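Local coordinates for GTP pyrophosphokinase (Streptococcus pneumoniae, PDB 2BE3), which probably transfers pyrophosphate from ATP to GTP or GDP, making the alarmones (p)ppGpp, at residues 103-108 and 125-130; 44-49 and 80-85. All coordinates share one frame; numbering follows the deposited sequence.

Contact 1 (103-108 and 125-130); sequences RIIQER and VVEYTV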
loop_
_atom_site.group_PDB
_atom_site.type_symbol
_atom_site.label_atom_id
_atom_site.label_comp_id
_atom_site.label_asym_id
_atom_site.label_seq_id
_atom_site.Cartn_x
_atom_site.Cartn_y
_atom_site.Cartn_z
ATOM N N ARG A 103 10.503 2.352 10.549
ATOM C CA ARG A 103 11.469 2.796 11.521
ATOM C C ARG A 103 12.772 2.943 10.780
ATOM O O ARG A 103 13.244 1.986 10.156
ATOM C CB ARG A 103 11.576 1.805 12.672
ATOM C CG ARG A 103 12.676 2.145 13.654
ATOM C CD ARG A 103 12.580 1.319 14.921
ATOM N NE ARG A 103 13.173 -0.009 14.766
ATOM C CZ ARG A 103 14.310 -0.396 15.360
ATOM N NH1 ARG A 103 14.976 0.460 16.147
ATOM N NH2 ARG A 103 14.788 -1.636 15.173
ATOM N N ILE A 104 13.333 4.150 10.834
ATOM C CA ILE A 104 14.583 4.462 10.140
ATOM C C ILE A 104 15.730 3.935 10.963
ATOM O O ILE A 104 15.973 4.429 12.048
ATOM C CB ILE A 104 14.739 5.981 9.861
ATOM C CG1 ILE A 104 13.700 6.401 8.832
ATOM C CG2 ILE A 104 16.164 6.326 9.365
ATOM C CD1 ILE A 104 13.625 7.865 8.616
ATOM N N ILE A 105 16.431 2.924 10.460
ATOM C CA ILE A 105 17.510 2.356 11.250
ATOM C C ILE A 105 18.915 2.823 10.843
ATOM O O ILE A 105 19.825 2.709 11.611
ATOM C CB ILE A 105 17.407 0.802 11.385
ATOM C CG1 ILE A 105 17.567 0.159 10.034
ATOM C CG2 ILE A 105 16.042 0.391 12.003
ATOM C CD1 ILE A 105 18.337 -1.062 10.118
ATOM N N GLN A 106 19.097 3.353 9.642
ATOM C CA GLN A 106 20.411 3.826 9.240
ATOM C C GLN A 106 20.287 4.793 8.081
ATOM O O GLN A 106 19.490 4.602 7.190
ATOM C CB GLN A 106 21.309 2.650 8.851
ATOM C CG GLN A 106 22.575 3.071 8.196
ATOM C CD GLN A 106 23.584 1.955 8.072
ATOM O OE1 GLN A 106 23.255 0.824 7.705
ATOM N NE2 GLN A 106 24.840 2.275 8.365
ATOM N N GLU A 107 21.091 5.835 8.099
ATOM C CA GLU A 107 21.159 6.773 6.989
ATOM C C GLU A 107 22.587 6.874 6.485
ATOM O O GLU A 107 23.516 6.852 7.264
ATOM C CB GLU A 107 20.665 8.136 7.444
ATOM C CG GLU A 107 19.183 8.238 7.468
ATOM C CD GLU A 107 18.721 9.497 8.136
ATOM O OE1 GLU A 107 19.099 10.601 7.679
ATOM O OE2 GLU A 107 17.965 9.402 9.119
ATOM N N ARG A 108 22.767 6.985 5.175
ATOM C CA ARG A 108 24.095 7.154 4.627
ATOM C C ARG A 108 24.119 8.265 3.597
ATOM O O ARG A 108 23.453 8.191 2.550
ATOM C CB ARG A 108 24.540 5.891 3.926
ATOM C CG ARG A 108 24.737 4.720 4.792
ATOM C CD ARG A 108 25.762 3.885 4.096
ATOM N NE ARG A 108 25.823 2.523 4.597
ATOM C CZ ARG A 108 25.100 1.535 4.080
ATOM N NH1 ARG A 108 24.279 1.790 3.048
ATOM N NH2 ARG A 108 25.203 0.304 4.597
ATOM N N VAL A 125 17.853 3.315 5.200
ATOM C CA VAL A 125 17.461 1.932 5.457
ATOM C C VAL A 125 16.382 1.892 6.526
ATOM O O VAL A 125 16.527 2.523 7.558
ATOM C CB VAL A 125 18.666 1.053 5.857
ATOM C CG1 VAL A 125 18.223 -0.406 6.062
ATOM C CG2 VAL A 125 19.788 1.145 4.770
ATOM N N VAL A 126 15.275 1.203 6.261
ATOM C CA VAL A 126 14.135 1.262 7.169
ATOM C C VAL A 126 13.689 -0.140 7.533
ATOM O O VAL A 126 13.919 -1.076 6.772
ATOM C CB VAL A 126 12.907 2.084 6.619
ATOM C CG1 VAL A 126 13.288 3.575 6.234
ATOM C CG2 VAL A 126 12.216 1.376 5.458
ATOM N N GLU A 127 13.101 -0.285 8.713
ATOM C CA GLU A 127 12.335 -1.472 9.025
ATOM C C GLU A 127 10.909 -1.193 8.606
ATOM O O GLU A 127 10.351 -0.136 8.929
ATOM C CB GLU A 127 12.392 -1.805 10.494
ATOM C CG GLU A 127 13.603 -2.546 10.823
ATOM C CD GLU A 127 13.811 -2.723 12.309
ATOM O OE1 GLU A 127 12.895 -2.385 13.120
ATOM O OE2 GLU A 127 14.911 -3.219 12.653
ATOM N N TYR A 128 10.354 -2.134 7.843
ATOM C CA TYR A 128 9.005 -2.023 7.310
ATOM C C TYR A 128 8.306 -3.353 7.574
ATOM O O TYR A 128 8.837 -4.426 7.276
ATOM C CB TYR A 128 9.043 -1.664 5.813
ATOM C CG TYR A 128 7.684 -1.362 5.226
ATOM C CD1 TYR A 128 7.074 -0.121 5.439
ATOM C CD2 TYR A 128 6.987 -2.334 4.481
ATOM C CE1 TYR A 128 5.819 0.159 4.921
ATOM C CE2 TYR A 128 5.716 -2.074 3.978
ATOM C CZ TYR A 128 5.141 -0.821 4.191
ATOM O OH TYR A 128 3.887 -0.540 3.683
ATOM N N THR A 129 7.126 -3.281 8.176
ATOM C CA THR A 129 6.329 -4.476 8.458
ATOM C C THR A 129 5.192 -4.623 7.448
ATOM O O THR A 129 4.423 -3.688 7.217
ATOM C CB THR A 129 5.780 -4.424 9.890
ATOM O OG1 THR A 129 6.905 -4.366 10.756
ATOM C CG2 THR A 129 4.935 -5.700 10.243
ATOM N N VAL A 130 5.120 -5.798 6.826
ATOM C CA VAL A 130 3.979 -6.141 5.960
ATOM C C VAL A 130 3.066 -7.141 6.671
ATOM O O VAL A 130 3.542 -8.005 7.405
ATOM C CB VAL A 130 4.418 -6.690 4.571
ATOM C CG1 VAL A 130 5.029 -5.584 3.755
ATOM C CG2 VAL A 130 5.398 -7.863 4.722
#
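R103 and E127 face each other as an antiparallel hydrogen-bonded pair, the first step of a pairing that a classic beta bulge soon interrupts. Two backbone bonds close this step, and the one from E127 N to R103 O spans 2.7 Å. E127 CB passes R103 O; E127 CG, set beside its own backbone N (chi1 -83°), lies 4.0 Å from I105 CG2; and the extended chain beyond it delivers the carboxylate to the guanidinium of R103. E127 OE1 takes a bond from R103 NE and a weak one from R103 NH2, each 2.9 Å long, which makes the pair a salt bridge at the guanidinium edge. E127 OE2 lies 3.8 Å from I105 CG2 and 3.0 Å from R103 NH2. The two planes are turned 63° apart, and NE meets OE1 from above the carboxylate. I105 CG2 also sits 3.8 Å over the centre of the guanidinium face. On the other face of the sheet I104 CG1 meets V126 CG1, and I104 also touches helix 89-97. At the bulge, I105 and Q106 both stand opposite V125: V125 O accepts a bond from I105 N at 2.9 Å and a weak one from Q106 N, while V125 N donates to Q106 O.

Contact 2 (44-49 and 80-85); sequences FVTGRV and RVMVQF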
loop_
_atom_site.group_PDB
_atom_site.type_symbol
_atom_site.label_atom_id
_atom_site.label_comp_id
_atom_site.label_asym_id
_atom_site.label_seq_id
_atom_site.Cartn_x
_atom_site.Cartn_y
_atom_site.Cartn_z
ATOM N N PHE A 44 9.778 11.427 -9.164
ATOM C CA PHE A 44 9.657 10.069 -9.665
ATOM C C PHE A 44 9.943 9.124 -8.530
ATOM O O PHE A 44 10.769 9.403 -7.676
ATOM C CB PHE A 44 10.608 9.776 -10.835
ATOM C CG PHE A 44 10.442 10.707 -12.011
ATOM C CD1 PHE A 44 9.306 10.633 -12.831
ATOM C CD2 PHE A 44 11.426 11.654 -12.305
ATOM C CE1 PHE A 44 9.142 11.528 -13.916
ATOM C CE2 PHE A 44 11.277 12.546 -13.415
ATOM C CZ PHE A 44 10.136 12.483 -14.201
ATOM N N VAL A 45 9.195 8.032 -8.503
ATOM C CA VAL A 45 9.417 6.972 -7.575
ATOM C C VAL A 45 9.482 5.661 -8.318
ATOM O O VAL A 45 8.602 5.307 -9.074
ATOM C CB VAL A 45 8.363 6.882 -6.443
ATOM C CG1 VAL A 45 8.691 5.667 -5.510
ATOM C CG2 VAL A 45 8.293 8.170 -5.664
ATOM N N THR A 46 10.490 4.888 -7.955
ATOM C CA THR A 46 10.797 3.629 -8.598
ATOM C C THR A 46 11.083 2.605 -7.483
ATOM O O THR A 46 11.398 2.997 -6.368
ATOM C CB THR A 46 11.954 3.946 -9.531
ATOM O OG1 THR A 46 11.403 4.176 -10.848
ATOM C CG2 THR A 46 12.933 2.924 -9.601
ATOM N N GLY A 47 10.898 1.321 -7.760
ATOM C CA GLY A 47 11.309 0.265 -6.872
ATOM C C GLY A 47 11.472 -1.090 -7.527
ATOM O O GLY A 47 10.925 -1.341 -8.597
ATOM N N ARG A 48 12.219 -1.966 -6.865
ATOM C CA ARG A 48 12.490 -3.311 -7.358
ATOM C C ARG A 48 12.814 -4.255 -6.188
ATOM O O ARG A 48 13.396 -3.849 -5.234
ATOM C CB ARG A 48 13.681 -3.279 -8.328
ATOM C CG ARG A 48 14.949 -2.644 -7.718
ATOM C CD ARG A 48 15.968 -3.692 -7.602
ATOM N NE ARG A 48 17.137 -3.407 -6.751
ATOM C CZ ARG A 48 17.229 -3.568 -5.420
ATOM N NH1 ARG A 48 16.175 -3.928 -4.669
ATOM N NH2 ARG A 48 18.401 -3.334 -4.844
ATOM N N VAL A 49 12.447 -5.516 -6.298
ATOM C CA VAL A 49 13.039 -6.561 -5.476
ATOM C C VAL A 49 14.311 -7.061 -6.139
ATOM O O VAL A 49 14.325 -7.317 -7.317
ATOM C CB VAL A 49 12.074 -7.736 -5.268
ATOM C CG1 VAL A 49 12.749 -8.814 -4.448
ATOM C CG2 VAL A 49 10.827 -7.227 -4.577
ATOM N N ARG A 80 13.627 3.993 -5.052
ATOM C CA ARG A 80 14.373 5.129 -5.566
ATOM C C ARG A 80 13.454 6.328 -5.647
ATOM O O ARG A 80 12.413 6.312 -6.334
ATOM C CB ARG A 80 14.936 4.827 -6.955
ATOM C CG ARG A 80 15.826 3.608 -7.012
ATOM C CD ARG A 80 17.168 3.940 -6.466
ATOM N NE ARG A 80 17.881 2.748 -6.016
ATOM C CZ ARG A 80 18.695 2.031 -6.792
ATOM N NH1 ARG A 80 18.881 2.382 -8.078
ATOM N NH2 ARG A 80 19.316 0.969 -6.287
ATOM N N VAL A 81 13.825 7.364 -4.921
ATOM C CA VAL A 81 13.046 8.575 -4.918
ATOM C C VAL A 81 13.853 9.633 -5.624
ATOM O O VAL A 81 14.956 9.923 -5.205
ATOM C CB VAL A 81 12.660 8.964 -3.471
ATOM C CG1 VAL A 81 12.002 10.380 -3.389
ATOM C CG2 VAL A 81 11.760 7.877 -2.892
HETATM N N MSE A 82 13.309 10.171 -6.715
HETATM C CA MSE A 82 13.962 11.197 -7.512
HETATM C C MSE A 82 13.453 12.575 -7.120
HETATM O O MSE A 82 12.255 12.797 -7.058
HETATM C CB MSE A 82 13.730 10.932 -9.012
HETATM C CG MSE A 82 14.973 10.363 -9.745
HETATM SE SE MSE A 82 15.642 8.612 -9.002
HETATM C CE MSE A 82 13.893 7.464 -9.424
ATOM N N VAL A 83 14.374 13.478 -6.815
ATOM C CA VAL A 83 14.055 14.813 -6.341
ATOM C C VAL A 83 14.687 15.810 -7.292
ATOM O O VAL A 83 15.617 15.467 -8.035
ATOM C CB VAL A 83 14.544 15.070 -4.852
ATOM C CG1 VAL A 83 13.888 14.080 -3.860
ATOM C CG2 VAL A 83 16.065 14.999 -4.742
ATOM N N GLN A 84 14.179 17.040 -7.282
ATOM C CA GLN A 84 14.688 18.081 -8.134
ATOM C C GLN A 84 16.065 18.566 -7.669
ATOM O O GLN A 84 17.023 18.612 -8.466
ATOM C CB GLN A 84 13.698 19.227 -8.102
ATOM C CG GLN A 84 13.733 20.137 -9.270
ATOM C CD GLN A 84 12.516 21.031 -9.342
ATOM O OE1 GLN A 84 11.977 21.487 -8.314
ATOM N NE2 GLN A 84 12.084 21.316 -10.574
ATOM N N PHE A 85 16.181 18.920 -6.386
ATOM C CA PHE A 85 17.392 19.557 -5.879
ATOM C C PHE A 85 18.102 18.713 -4.832
ATOM O O PHE A 85 17.459 18.012 -4.046
ATOM C CB PHE A 85 17.037 20.894 -5.237
ATOM C CG PHE A 85 16.480 21.911 -6.196
ATOM C CD1 PHE A 85 17.323 22.614 -7.047
ATOM C CD2 PHE A 85 15.121 22.198 -6.212
ATOM C CE1 PHE A 85 16.829 23.552 -7.912
ATOM C CE2 PHE A 85 14.622 23.163 -7.080
ATOM C CZ PHE A 85 15.477 23.829 -7.937
#
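R80, M82 and F44 bury the most surface where strands 44-49 and 80-83 pair, antiparallel and in regular register. R80 lies across from T46, and the two are joined by a pair of backbone bonds, R80 N to T46 O at 2.8 Å and T46 N to R80 O at 2.9 Å. Above them the aliphatic base of the arginine does the packing: T46 CG2 comes obliquely against R80 CB (3.8 Å) and CG. R80 bends at chi2 (-78°), and its NH2 ends 4.6 Å from NH2 of R48, two like charges that would be expected to repel; R48 is balanced by a salt bridge to D75. M82, a selenomethionine, donates a nearly straight backbone bond to F44 O. Its side chain crosses that of F44 at about a right angle, with the CB atoms of F44 and M82 3.8 Å apart and M82 CB at the edge of the phenyl ring. Bends at chi2 and chi3 fold M82 back so that its CE methyl reaches T46 CB at 4.0 Å. F44 and M82 both touch L148 of helix 148-164, whereas V45 and V81, on the other face, rest on L26 of helix 6-35; strand 137-147 bonds to the far edge of strand 77-83.

In the fold
Contacts 1 and 2 show how one mixed sheet is finished at its two margins. Each joins an outermost strand of the chain, 102-109 or 42-49, to its inner neighbour, and strand 137-147 lies between the two inner strands, so the contacts share a sheet without touching: their centres are 16 Å apart. Contact 2 is the nearer to the centre of the chain, about 6 Å against 12 Å, yet both are partly buried: V125, V126, V81 and, on an outer strand, V45 are buried, while R103, I105, F44 and T46 are exposed. Contact 1, irregular in register, adds a salt bridge to its apolar pairs; across contact 2, regularly paired, side chains meet by carbon alone, mostly aliphatic.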